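Local atomic coordinates of putative uncharacterized protein (PDB entry 2Z6V), a protein that is probably a sulfotransferase, expected to move a sulfuryl group from a nucleotide donor to an acceptor that has not been identified. Residues Asp186-Asp198 against Ser244-Ile256. Residues are numbered along the deposited sequence; the frame is centred on the assembly and turned at random.
Sequences DGPTEDMFIHNQD and SWSLKMPSHSVHI. With PLM (palmitic acid), chain C.
Leu247 opens the contact by laying its CB and CD2 against the carboxylate of Asp191, the two side chains crossing at about a right angle, with CB 3.4 Å from Asp191 OD2. At Lys248 the backbone does the work: its O accepts a hydrogen bond from Asp191 N (2.9 Å) and also receives the CA-H of Glu190. Lys248 N donates to a water that in turn reaches Thr189 O and Asp191 OD1, so a direct main-chain bond and a water bridge join the two segments at the end of strand 244-248. The Lys248 amine turns elsewhere, to Thr119, and a sulfate lies close to the side chain. Strand 244-248 belongs to the five-stranded parallel sheet of the sulfotransferase fold, next to strand 109-113, and Asp191 sits beside the last residues of the strand, at its C-terminal end. Met249 follows, with CG anti to the backbone N (chi1 -180°); the chain runs extended to SD, 3.5 Å from Met192 N, and then bends, which sets CE obliquely against the His195 ring, 3.4 Å from its ND1. The same methyl lies over one face of His252, toward the rim. Pro250 and Ser251 border the bound palmitic acid, whose hydrocarbon chain also runs past Glu190, Met192 and Met249, making this junction part of the wall of a lipid-filled pocket. His252 then returns to Asp191: NE2 donates to OD2 over 2.6 Å in a nearly straight bond (173°), lying in the imidazole plane and using the anti lone pair of the carboxylate, which is turned 63° from the ring. His252 ND1 is taken by Tyr227, so both ring nitrogens are engaged and the rotation of the imidazole is fixed. Beside it, His195 brings CE1 to 3.9 Å from His252 CE1, while Gln230 holds His195 NE2.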
loop_
_atom_site.group_PDB
_atom_site.type_symbol
_atom_site.label_atom_id
_atom_site.label_comp_id
_atom_site.label_asym_id
_atom_site.label_seq_id
_atom_site.Cartn_x
_atom_site.Cartn_y
_atom_site.Cartn_z
ATOM N N ASP A 186 3.344 -12.759 10.247
ATOM C CA ASP A 186 2.477 -12.504 9.101
ATOM C C ASP A 186 1.338 -11.526 9.361
ATOM O O ASP A 186 0.272 -11.908 9.828
ATOM C CB ASP A 186 1.911 -13.818 8.587
ATOM N N GLY A 187 1.560 -10.264 9.033
ATOM C CA GLY A 187 0.543 -9.263 9.249
ATOM C C GLY A 187 0.034 -8.597 7.988
ATOM O O GLY A 187 0.593 -8.761 6.903
ATOM N N PRO A 188 -1.050 -7.827 8.111
ATOM C CA PRO A 188 -1.656 -7.116 6.985
ATOM C C PRO A 188 -0.675 -6.185 6.273
ATOM O O PRO A 188 0.197 -5.596 6.905
ATOM C CB PRO A 188 -2.794 -6.348 7.646
ATOM C CG PRO A 188 -3.193 -7.251 8.783
ATOM C CD PRO A 188 -1.847 -7.649 9.337
ATOM N N THR A 189 -0.820 -6.062 4.958
ATOM C CA THR A 189 0.028 -5.176 4.165
ATOM C C THR A 189 -0.889 -4.432 3.193
ATOM O O THR A 189 -2.088 -4.710 3.140
ATOM C CB THR A 189 1.099 -5.968 3.369
ATOM O OG1 THR A 189 2.107 -5.062 2.891
ATOM C CG2 THR A 189 0.467 -6.689 2.175
ATOM N N GLU A 190 -0.338 -3.484 2.439
ATOM C CA GLU A 190 -1.131 -2.719 1.474
ATOM C C GLU A 190 -1.306 -3.416 0.131
ATOM O O GLU A 190 -0.487 -4.246 -0.261
ATOM C CB GLU A 190 -0.513 -1.347 1.219
ATOM C CG GLU A 190 -0.801 -0.356 2.292
ATOM C CD GLU A 190 0.341 -0.198 3.256
ATOM O OE1 GLU A 190 0.966 -1.223 3.635
ATOM O OE2 GLU A 190 0.599 0.967 3.642
ATOM N N ASP A 191 -2.377 -3.059 -0.570
ATOM C CA ASP A 191 -2.649 -3.640 -1.870
ATOM C C ASP A 191 -1.587 -3.142 -2.834
ATOM O O ASP A 191 -1.486 -3.615 -3.969
ATOM C CB ASP A 191 -4.038 -3.241 -2.368
ATOM C CG ASP A 191 -5.148 -3.723 -1.452
ATOM O OD1 ASP A 191 -4.997 -4.816 -0.862
ATOM O OD2 ASP A 191 -6.176 -3.019 -1.330
ATOM N N MET A 192 -0.789 -2.189 -2.363
ATOM C CA MET A 192 0.284 -1.615 -3.159
ATOM C C MET A 192 1.206 -2.716 -3.662
ATOM O O MET A 192 1.691 -2.662 -4.792
ATOM C CB MET A 192 1.084 -0.619 -2.318
ATOM C CG MET A 192 2.215 0.078 -3.055
ATOM S SD MET A 192 1.661 0.947 -4.534
ATOM C CE MET A 192 1.004 2.417 -3.874
ATOM N N PHE A 193 1.418 -3.731 -2.833
ATOM C CA PHE A 193 2.298 -4.827 -3.210
ATOM C C PHE A 193 1.684 -5.877 -4.114
ATOM O O PHE A 193 2.294 -6.911 -4.372
ATOM C CB PHE A 193 2.907 -5.436 -1.954
ATOM C CG PHE A 193 3.590 -4.415 -1.107
ATOM C CD1 PHE A 193 4.697 -3.732 -1.599
ATOM C CD2 PHE A 193 3.047 -4.029 0.117
ATOM C CE1 PHE A 193 5.248 -2.668 -0.893
ATOM C CE2 PHE A 193 3.587 -2.970 0.832
ATOM C CZ PHE A 193 4.690 -2.283 0.326
ATOM N N ILE A 194 0.462 -5.611 -4.570
ATOM C CA ILE A 194 -0.204 -6.462 -5.547
ATOM C C ILE A 194 -0.121 -5.583 -6.792
ATOM O O ILE A 194 0.310 -6.021 -7.856
ATOM C CB ILE A 194 -1.689 -6.721 -5.220
ATOM C CG1 ILE A 194 -1.818 -7.898 -4.251
ATOM C CG2 ILE A 194 -2.459 -7.038 -6.503
ATOM C CD1 ILE A 194 -3.231 -8.138 -3.821
ATOM N N HIS A 195 -0.498 -4.320 -6.612
ATOM C CA HIS A 195 -0.490 -3.322 -7.672
ATOM C C HIS A 195 0.868 -3.093 -8.353
ATOM O O HIS A 195 0.938 -2.974 -9.567
ATOM C CB HIS A 195 -1.008 -1.976 -7.131
ATOM C CG HIS A 195 -2.485 -1.947 -6.872
ATOM N ND1 HIS A 195 -3.207 -0.772 -6.829
ATOM C CD2 HIS A 195 -3.370 -2.939 -6.620
ATOM C CE1 HIS A 195 -4.472 -1.041 -6.561
ATOM N NE2 HIS A 195 -4.597 -2.349 -6.428
ATOM N N ASN A 196 1.943 -3.013 -7.580
ATOM C CA ASN A 196 3.250 -2.785 -8.174
ATOM C C ASN A 196 3.615 -3.909 -9.141
ATOM O O ASN A 196 4.520 -3.754 -9.969
ATOM C CB ASN A 196 4.317 -2.620 -7.086
ATOM C CG ASN A 196 4.623 -3.912 -6.363
ATOM O OD1 ASN A 196 3.885 -4.895 -6.480
ATOM N ND2 ASN A 196 5.710 -3.918 -5.597
ATOM N N GLN A 197 2.895 -5.027 -9.060
ATOM C CA GLN A 197 3.138 -6.160 -9.957
ATOM C C GLN A 197 2.577 -5.868 -11.352
ATOM O O GLN A 197 2.753 -6.657 -12.289
ATOM C CB GLN A 197 2.502 -7.434 -9.405
ATOM C CG GLN A 197 3.196 -8.007 -8.177
ATOM C CD GLN A 197 2.410 -9.135 -7.539
ATOM O OE1 GLN A 197 1.948 -10.053 -8.221
ATOM N NE2 GLN A 197 2.257 -9.075 -6.220
ATOM N N ASP A 198 1.881 -4.744 -11.484
ATOM C CA ASP A 198 1.349 -4.345 -12.774
ATOM C C ASP A 198 2.015 -3.020 -13.115
ATOM O O ASP A 198 1.648 -2.336 -14.070
ATOM C CB ASP A 198 -0.171 -4.187 -12.718
ATOM C CG ASP A 198 -0.777 -3.898 -14.091
ATOM O OD1 ASP A 198 -0.471 -4.650 -15.051
ATOM O OD2 ASP A 198 -1.555 -2.922 -14.206
ATOM N N SER A 244 -14.360 -12.678 4.199
ATOM C CA SER A 244 -14.699 -11.350 3.705
ATOM C C SER A 244 -13.405 -10.540 3.777
ATOM O O SER A 244 -12.762 -10.470 4.828
ATOM C CB SER A 244 -15.776 -10.714 4.590
ATOM O OG SER A 244 -16.081 -9.401 4.151
ATOM N N TRP A 245 -13.025 -9.924 2.668
ATOM C CA TRP A 245 -11.784 -9.165 2.627
ATOM C C TRP A 245 -11.716 -7.821 3.356
ATOM O O TRP A 245 -12.666 -7.043 3.376
ATOM C CB TRP A 245 -11.343 -8.953 1.167
ATOM C CG TRP A 245 -10.831 -10.197 0.500
ATOM C CD1 TRP A 245 -11.525 -11.035 -0.320
ATOM C CD2 TRP A 245 -9.519 -10.763 0.634
ATOM N NE1 TRP A 245 -10.732 -12.087 -0.707
ATOM C CE2 TRP A 245 -9.495 -11.947 -0.135
ATOM C CE3 TRP A 245 -8.360 -10.385 1.330
ATOM C CZ2 TRP A 245 -8.356 -12.760 -0.228
ATOM C CZ3 TRP A 245 -7.227 -11.197 1.235
ATOM C CH2 TRP A 245 -7.238 -12.369 0.461
ATOM N N SER A 246 -10.558 -7.571 3.955
ATOM C CA SER A 246 -10.270 -6.323 4.643
ATOM C C SER A 246 -9.017 -5.833 3.930
ATOM O O SER A 246 -7.968 -6.456 4.028
ATOM C CB SER A 246 -9.971 -6.564 6.120
ATOM O OG SER A 246 -9.441 -5.388 6.703
ATOM N N LEU A 247 -9.126 -4.732 3.203
ATOM C CA LEU A 247 -7.990 -4.225 2.447
ATOM C C LEU A 247 -7.635 -2.800 2.795
ATOM O O LEU A 247 -8.453 -2.066 3.357
ATOM C CB LEU A 247 -8.289 -4.314 0.956
ATOM C CG LEU A 247 -8.779 -5.690 0.515
ATOM C CD1 LEU A 247 -9.393 -5.615 -0.874
ATOM C CD2 LEU A 247 -7.613 -6.656 0.557
ATOM N N LYS A 248 -6.404 -2.422 2.449
ATOM C CA LYS A 248 -5.900 -1.082 2.698
ATOM C C LYS A 248 -4.843 -0.646 1.690
ATOM O O LYS A 248 -4.059 -1.454 1.198
ATOM C CB LYS A 248 -5.304 -0.981 4.107
ATOM C CG LYS A 248 -4.711 0.388 4.414
ATOM C CD LYS A 248 -4.370 0.583 5.886
ATOM C CE LYS A 248 -3.081 -0.124 6.281
ATOM N NZ LYS A 248 -2.686 0.182 7.693
ATOM N N MET A 249 -4.849 0.651 1.397
ATOM C CA MET A 249 -3.898 1.306 0.506
ATOM C C MET A 249 -4.345 2.747 0.355
ATOM O O MET A 249 -5.405 3.020 -0.202
ATOM C CB MET A 249 -3.833 0.657 -0.876
ATOM C CG MET A 249 -2.831 1.367 -1.777
ATOM S SD MET A 249 -2.547 0.626 -3.390
ATOM C CE MET A 249 -3.645 1.589 -4.432
ATOM N N PRO A 250 -3.543 3.693 0.866
ATOM C CA PRO A 250 -3.883 5.117 0.774
ATOM C C PRO A 250 -4.286 5.594 -0.619
ATOM O O PRO A 250 -5.358 6.176 -0.783
ATOM C CB PRO A 250 -2.622 5.807 1.295
ATOM C CG PRO A 250 -2.141 4.854 2.351
ATOM C CD PRO A 250 -2.343 3.488 1.702
ATOM N N SER A 251 -3.450 5.336 -1.624
ATOM C CA SER A 251 -3.751 5.788 -2.985
ATOM C C SER A 251 -5.002 5.182 -3.622
ATOM O O SER A 251 -5.290 5.448 -4.788
ATOM C CB SER A 251 -2.541 5.604 -3.920
ATOM O OG SER A 251 -2.070 4.269 -3.914
ATOM N N HIS A 252 -5.742 4.368 -2.873
ATOM C CA HIS A 252 -6.992 3.824 -3.397
ATOM C C HIS A 252 -7.867 5.070 -3.580
ATOM O O HIS A 252 -8.745 5.119 -4.437
ATOM C CB HIS A 252 -7.671 2.887 -2.392
ATOM C CG HIS A 252 -7.297 1.447 -2.541
ATOM N ND1 HIS A 252 -7.254 0.808 -3.761
ATOM C CD2 HIS A 252 -7.028 0.497 -1.611
ATOM C CE1 HIS A 252 -6.976 -0.471 -3.577
ATOM N NE2 HIS A 252 -6.836 -0.687 -2.281
ATOM N N SER A 253 -7.607 6.077 -2.753
ATOM C CA SER A 253 -8.337 7.338 -2.805
ATOM C C SER A 253 -8.108 8.013 -4.156
ATOM O O SER A 253 -9.032 8.529 -4.774
ATOM C CB SER A 253 -7.856 8.261 -1.681
ATOM O OG SER A 253 -6.444 8.385 -1.704
ATOM N N VAL A 254 -6.861 8.012 -4.602
ATOM C CA VAL A 254 -6.511 8.609 -5.875
ATOM C C VAL A 254 -7.205 7.845 -6.998
ATOM O O VAL A 254 -7.865 8.436 -7.853
ATOM C CB VAL A 254 -4.986 8.559 -6.091
ATOM C CG1 VAL A 254 -4.627 9.146 -7.437
ATOM C CG2 VAL A 254 -4.282 9.311 -4.961
ATOM N N HIS A 255 -7.069 6.526 -6.975
ATOM C CA HIS A 255 -7.659 5.669 -7.996
ATOM C C HIS A 255 -9.066 5.188 -7.635
ATOM O O HIS A 255 -9.511 4.149 -8.133
ATOM C CB HIS A 255 -6.757 4.449 -8.217
ATOM C CG HIS A 255 -5.302 4.786 -8.334
ATOM N ND1 HIS A 255 -4.819 5.683 -9.260
ATOM C CD2 HIS A 255 -4.228 4.357 -7.629
ATOM C CE1 HIS A 255 -3.510 5.795 -9.121
ATOM N NE2 HIS A 255 -3.127 5.000 -8.138
ATOM N N ILE A 256 -9.777 5.938 -6.798
ATOM C CA ILE A 256 -11.108 5.510 -6.367
ATOM C C ILE A 256 -12.102 5.197 -7.486
ATOM O O ILE A 256 -12.986 4.352 -7.317
ATOM C CB ILE A 256 -11.736 6.523 -5.382
ATOM C CG1 ILE A 256 -12.983 5.903 -4.745
ATOM C CG2 ILE A 256 -12.039 7.830 -6.093
ATOM C CD1 ILE A 256 -13.410 6.569 -3.459
HETATM C C1 PLM C . 5.959 7.671 -3.783
HETATM O O1 PLM C . 6.077 8.695 -4.490
HETATM O O2 PLM C . 6.354 6.524 -4.082
HETATM C C2 PLM C . 5.271 7.825 -2.424
HETATM C C3 PLM C . 3.949 8.583 -2.554
HETATM C C4 PLM C . 3.173 8.637 -1.237
HETATM C C5 PLM C . 2.809 7.237 -0.735
HETATM C C6 PLM C . 3.982 6.567 -0.017
HETATM C C7 PLM C . 3.698 5.078 0.186
HETATM C C8 PLM C . 3.817 4.320 -1.137
HETATM C C9 PLM C . 2.718 3.263 -1.240
HETATM C CA PLM C . 2.683 2.369 0.002
HETATM C CB PLM C . 1.331 1.665 0.144
HETATM C CC PLM C . 0.205 2.700 0.158
HETATM C CD PLM C . -0.128 3.164 -1.262
HETATM C CE PLM C . -0.839 4.520 -1.280
HETATM C CF PLM C . 0.098 5.610 -0.755
HETATM C CG PLM C . -0.519 7.003 -0.891
HETATM O O HOH W 1 -4.719 -4.632 2.024
#